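Protein VMS1 (PDB 5WHG) cleaves peptidyl-tRNA as an endonuclease on the 60S ribosomal subunit, releasing incomplete polypeptides for degradation in ribosome-associated quality control. Local coordinates at residues F248-R256 and D295-Y306. Numbering follows the deposited sequence.
Sequences FLEHKTFHR and DIQGVLKDWEPY
W303 stands between two side chains at the tight end of this contact. E250 lies over one face of its indole, with CB 3.4 Å from W303 CZ2. V299 CG1 sits on the opposite face. The rim of the indole reaches the backbone of the strand, where W303 CH2 is 3.9 Å from K252 N. E250 bends at chi2 (-78°), which carries its carboxylate back to Y306. Y306 OH donates to E250 OE2 in a hydrogen bond modelled at 2.5 Å, with the carboxylate and ring planes 64° apart. L249 CD1 adds a looser apolar touch to the same tyrosine, and helix 66-76 packs against L249, E250 and Y306.

Strand 251-255 and helix 295-302 run nearly antiparallel, at 171°. This segment belongs to strand 247-255, an edge strand of a mixed sheet in the VLRF1 domain, the part that binds the 60S subunit. Further along, F254 turns its ring edge to V299 and I296; F254 CE2 is 3.6 Å from V299 CG2. F218 of the neighbouring strand stacks on the same ring.

The solvent side is looser. The CB of K252 points at the helix, yet the chain then bends off. R256 is exposed and meets D295 in a salt bridge. R256 NE is modelled 2.5 Å from D295 OD2, which is met nearly end-on to its C-O bond but is tilted out of the guanidinium plane. R256 NH2 adds weak bonds to both carboxylate oxygens. D295 CB also touches F254 CE1 at 3.6 Å. An alanine at D295 would probably leave the R256 guanidinium without its mate and free to swing into solvent.

The contact thus changes character along its length: W303 packing and the Y306-E250 bond at one end, F254 on V299 and I296 in the middle, and at the far end an exposed ion pair that water can probably weaken.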
# COMPACT_ATOMS: atom_id res chain seq x y z
N PHE A 248 2.54 4.24 -8.86
CA PHE A 248 3.78 4.15 -8.10
C PHE A 248 4.49 5.50 -8.20
O PHE A 248 5.02 5.84 -9.25
CB PHE A 248 4.69 3.02 -8.60
CG PHE A 248 4.33 1.64 -8.08
CD1 PHE A 248 3.40 1.47 -7.07
CD2 PHE A 248 4.95 0.51 -8.62
CE1 PHE A 248 3.07 0.19 -6.61
CE2 PHE A 248 4.63 -0.77 -8.17
CZ PHE A 248 3.69 -0.93 -7.16
N LEU A 249 4.49 6.25 -7.10
CA LEU A 249 5.16 7.54 -7.09
C LEU A 249 6.66 7.37 -7.27
O LEU A 249 7.30 8.16 -7.96
CB LEU A 249 4.83 8.29 -5.80
CG LEU A 249 3.34 8.55 -5.52
CD1 LEU A 249 3.13 9.47 -4.35
CD2 LEU A 249 2.68 9.14 -6.75
N GLU A 250 7.23 6.35 -6.64
CA GLU A 250 8.60 5.93 -6.91
C GLU A 250 8.63 4.41 -7.01
O GLU A 250 7.76 3.71 -6.48
CB GLU A 250 9.58 6.41 -5.84
CG GLU A 250 9.39 7.84 -5.35
CD GLU A 250 9.93 8.92 -6.30
OE1 GLU A 250 10.46 8.57 -7.37
OE2 GLU A 250 9.81 10.12 -5.95
N HIS A 251 9.65 3.89 -7.69
CA HIS A 251 9.83 2.45 -7.76
C HIS A 251 11.26 2.16 -8.18
O HIS A 251 11.81 2.88 -9.02
CB HIS A 251 8.86 1.79 -8.75
CG HIS A 251 9.16 2.12 -10.17
ND1 HIS A 251 9.93 1.31 -10.97
CD2 HIS A 251 8.85 3.21 -10.91
CE1 HIS A 251 10.07 1.88 -12.15
NE2 HIS A 251 9.42 3.03 -12.14
N LYS A 252 11.85 1.13 -7.59
CA LYS A 252 13.21 0.72 -7.90
C LYS A 252 13.27 -0.80 -7.89
O LYS A 252 12.57 -1.44 -7.10
CB LYS A 252 14.21 1.31 -6.90
CG LYS A 252 15.52 1.81 -7.53
CD LYS A 252 15.40 3.28 -7.93
CE LYS A 252 16.59 3.74 -8.78
NZ LYS A 252 16.50 5.18 -9.19
N THR A 253 14.08 -1.38 -8.79
CA THR A 253 14.45 -2.79 -8.73
C THR A 253 15.89 -2.95 -9.18
O THR A 253 16.26 -2.46 -10.25
CB THR A 253 13.56 -3.69 -9.61
OG1 THR A 253 13.78 -3.38 -10.99
CG2 THR A 253 12.11 -3.48 -9.33
N PHE A 254 16.69 -3.66 -8.39
CA PHE A 254 18.03 -4.08 -8.80
C PHE A 254 18.32 -5.48 -8.28
O PHE A 254 17.53 -6.07 -7.54
CB PHE A 254 19.08 -3.09 -8.31
CG PHE A 254 18.87 -2.61 -6.91
CD1 PHE A 254 19.17 -3.42 -5.83
CD2 PHE A 254 18.38 -1.34 -6.67
CE1 PHE A 254 18.98 -2.96 -4.53
CE2 PHE A 254 18.19 -0.87 -5.37
CZ PHE A 254 18.49 -1.68 -4.31
N HIS A 255 19.47 -6.03 -8.69
CA HIS A 255 19.91 -7.36 -8.28
C HIS A 255 21.40 -7.38 -8.01
O HIS A 255 22.19 -6.73 -8.70
CB HIS A 255 19.58 -8.42 -9.35
CG HIS A 255 20.44 -9.65 -9.27
ND1 HIS A 255 20.18 -10.70 -8.41
CD2 HIS A 255 21.55 -10.00 -9.96
CE1 HIS A 255 21.09 -11.64 -8.58
NE2 HIS A 255 21.94 -11.24 -9.51
N ARG A 256 21.80 -8.18 -7.02
CA ARG A 256 23.20 -8.53 -6.79
C ARG A 256 23.33 -9.99 -6.43
O ARG A 256 22.65 -10.46 -5.51
CB ARG A 256 23.83 -7.71 -5.66
CG ARG A 256 24.43 -6.39 -6.08
CD ARG A 256 25.36 -5.90 -4.98
NE ARG A 256 25.48 -4.45 -5.00
CZ ARG A 256 26.16 -3.77 -5.91
NH1 ARG A 256 26.78 -4.40 -6.89
NH2 ARG A 256 26.20 -2.44 -5.84
N ASP A 295 22.96 -0.97 -0.94
CA ASP A 295 22.03 -0.58 -2.00
C ASP A 295 20.63 -0.30 -1.47
O ASP A 295 20.01 0.70 -1.83
CB ASP A 295 21.96 -1.67 -3.08
CG ASP A 295 23.23 -1.77 -3.91
OD1 ASP A 295 23.77 -0.72 -4.30
OD2 ASP A 295 23.69 -2.90 -4.16
N ILE A 296 20.11 -1.19 -0.62
CA ILE A 296 18.73 -1.01 -0.16
C ILE A 296 18.65 0.10 0.87
O ILE A 296 17.73 0.92 0.84
CB ILE A 296 18.16 -2.33 0.38
CG1 ILE A 296 17.84 -3.29 -0.76
CG2 ILE A 296 16.92 -2.07 1.24
CD1 ILE A 296 17.73 -4.75 -0.34
N GLN A 297 19.63 0.15 1.77
CA GLN A 297 19.66 1.28 2.69
C GLN A 297 19.77 2.60 1.95
O GLN A 297 19.29 3.62 2.44
CB GLN A 297 20.79 1.08 3.68
CG GLN A 297 20.45 -0.04 4.61
CD GLN A 297 21.44 -0.26 5.71
OE1 GLN A 297 21.12 -0.91 6.70
NE2 GLN A 297 22.67 0.24 5.55
N GLY A 298 20.35 2.59 0.75
CA GLY A 298 20.34 3.80 -0.07
C GLY A 298 18.96 4.18 -0.56
O GLY A 298 18.60 5.36 -0.57
N VAL A 299 18.17 3.19 -1.00
CA VAL A 299 16.80 3.48 -1.43
C VAL A 299 15.98 3.98 -0.25
O VAL A 299 15.15 4.87 -0.40
CB VAL A 299 16.14 2.24 -2.07
CG1 VAL A 299 14.69 2.57 -2.42
CG2 VAL A 299 16.89 1.79 -3.30
N LEU A 300 16.20 3.42 0.94
CA LEU A 300 15.38 3.83 2.08
C LEU A 300 15.66 5.27 2.48
O LEU A 300 14.74 6.06 2.68
CB LEU A 300 15.58 2.88 3.27
CG LEU A 300 15.15 1.44 3.04
CD1 LEU A 300 15.23 0.61 4.32
CD2 LEU A 300 13.76 1.39 2.44
N LYS A 301 16.95 5.63 2.59
CA LYS A 301 17.30 7.04 2.80
C LYS A 301 16.74 7.90 1.68
O LYS A 301 16.14 8.95 1.93
CB LYS A 301 18.82 7.20 2.93
CG LYS A 301 19.32 8.65 2.98
CD LYS A 301 19.37 9.25 4.40
CE LYS A 301 20.59 8.76 5.15
NZ LYS A 301 20.67 9.31 6.55
N ASP A 302 16.87 7.46 0.44
CA ASP A 302 16.37 8.26 -0.67
C ASP A 302 14.87 8.53 -0.54
O ASP A 302 14.40 9.60 -0.95
CB ASP A 302 16.71 7.56 -1.97
CG ASP A 302 16.81 8.50 -3.12
OD1 ASP A 302 16.10 9.54 -3.09
OD2 ASP A 302 17.59 8.20 -4.05
N TRP A 303 14.11 7.60 0.03
CA TRP A 303 12.66 7.72 0.13
C TRP A 303 12.20 8.11 1.53
O TRP A 303 11.00 8.08 1.81
CB TRP A 303 11.97 6.42 -0.29
CG TRP A 303 12.08 6.11 -1.73
CD1 TRP A 303 12.57 6.92 -2.72
CD2 TRP A 303 11.71 4.88 -2.36
NE1 TRP A 303 12.51 6.26 -3.95
CE2 TRP A 303 11.99 5.01 -3.75
CE3 TRP A 303 11.16 3.68 -1.90
CZ2 TRP A 303 11.73 3.99 -4.67
CZ3 TRP A 303 10.89 2.66 -2.82
CH2 TRP A 303 11.18 2.82 -4.19
N GLU A 304 13.13 8.48 2.40
CA GLU A 304 12.81 8.84 3.78
C GLU A 304 11.61 9.77 3.93
O GLU A 304 10.77 9.52 4.81
CB GLU A 304 14.10 9.41 4.41
CG GLU A 304 14.01 9.96 5.84
CD GLU A 304 15.40 10.33 6.39
OE1 GLU A 304 15.72 9.94 7.54
OE2 GLU A 304 16.18 10.98 5.66
N PRO A 305 11.46 10.86 3.15
CA PRO A 305 10.27 11.71 3.35
C PRO A 305 8.98 10.96 3.08
O PRO A 305 8.01 11.13 3.84
CB PRO A 305 10.48 12.86 2.35
CG PRO A 305 11.93 12.86 2.05
CD PRO A 305 12.40 11.45 2.17
N TYR A 306 8.95 10.16 2.01
CA TYR A 306 7.81 9.27 1.73
C TYR A 306 7.55 8.29 2.87
O TYR A 306 6.39 8.09 3.26
CB TYR A 306 8.07 8.47 0.46
CG TYR A 306 8.11 9.23 -0.83
CD1 TYR A 306 6.99 9.88 -1.31
CD2 TYR A 306 9.26 9.24 -1.60
CE1 TYR A 306 7.01 10.55 -2.50
CE2 TYR A 306 9.28 9.90 -2.81
CZ TYR A 306 8.15 10.56 -3.24
OH TYR A 306 8.15 11.22 -4.45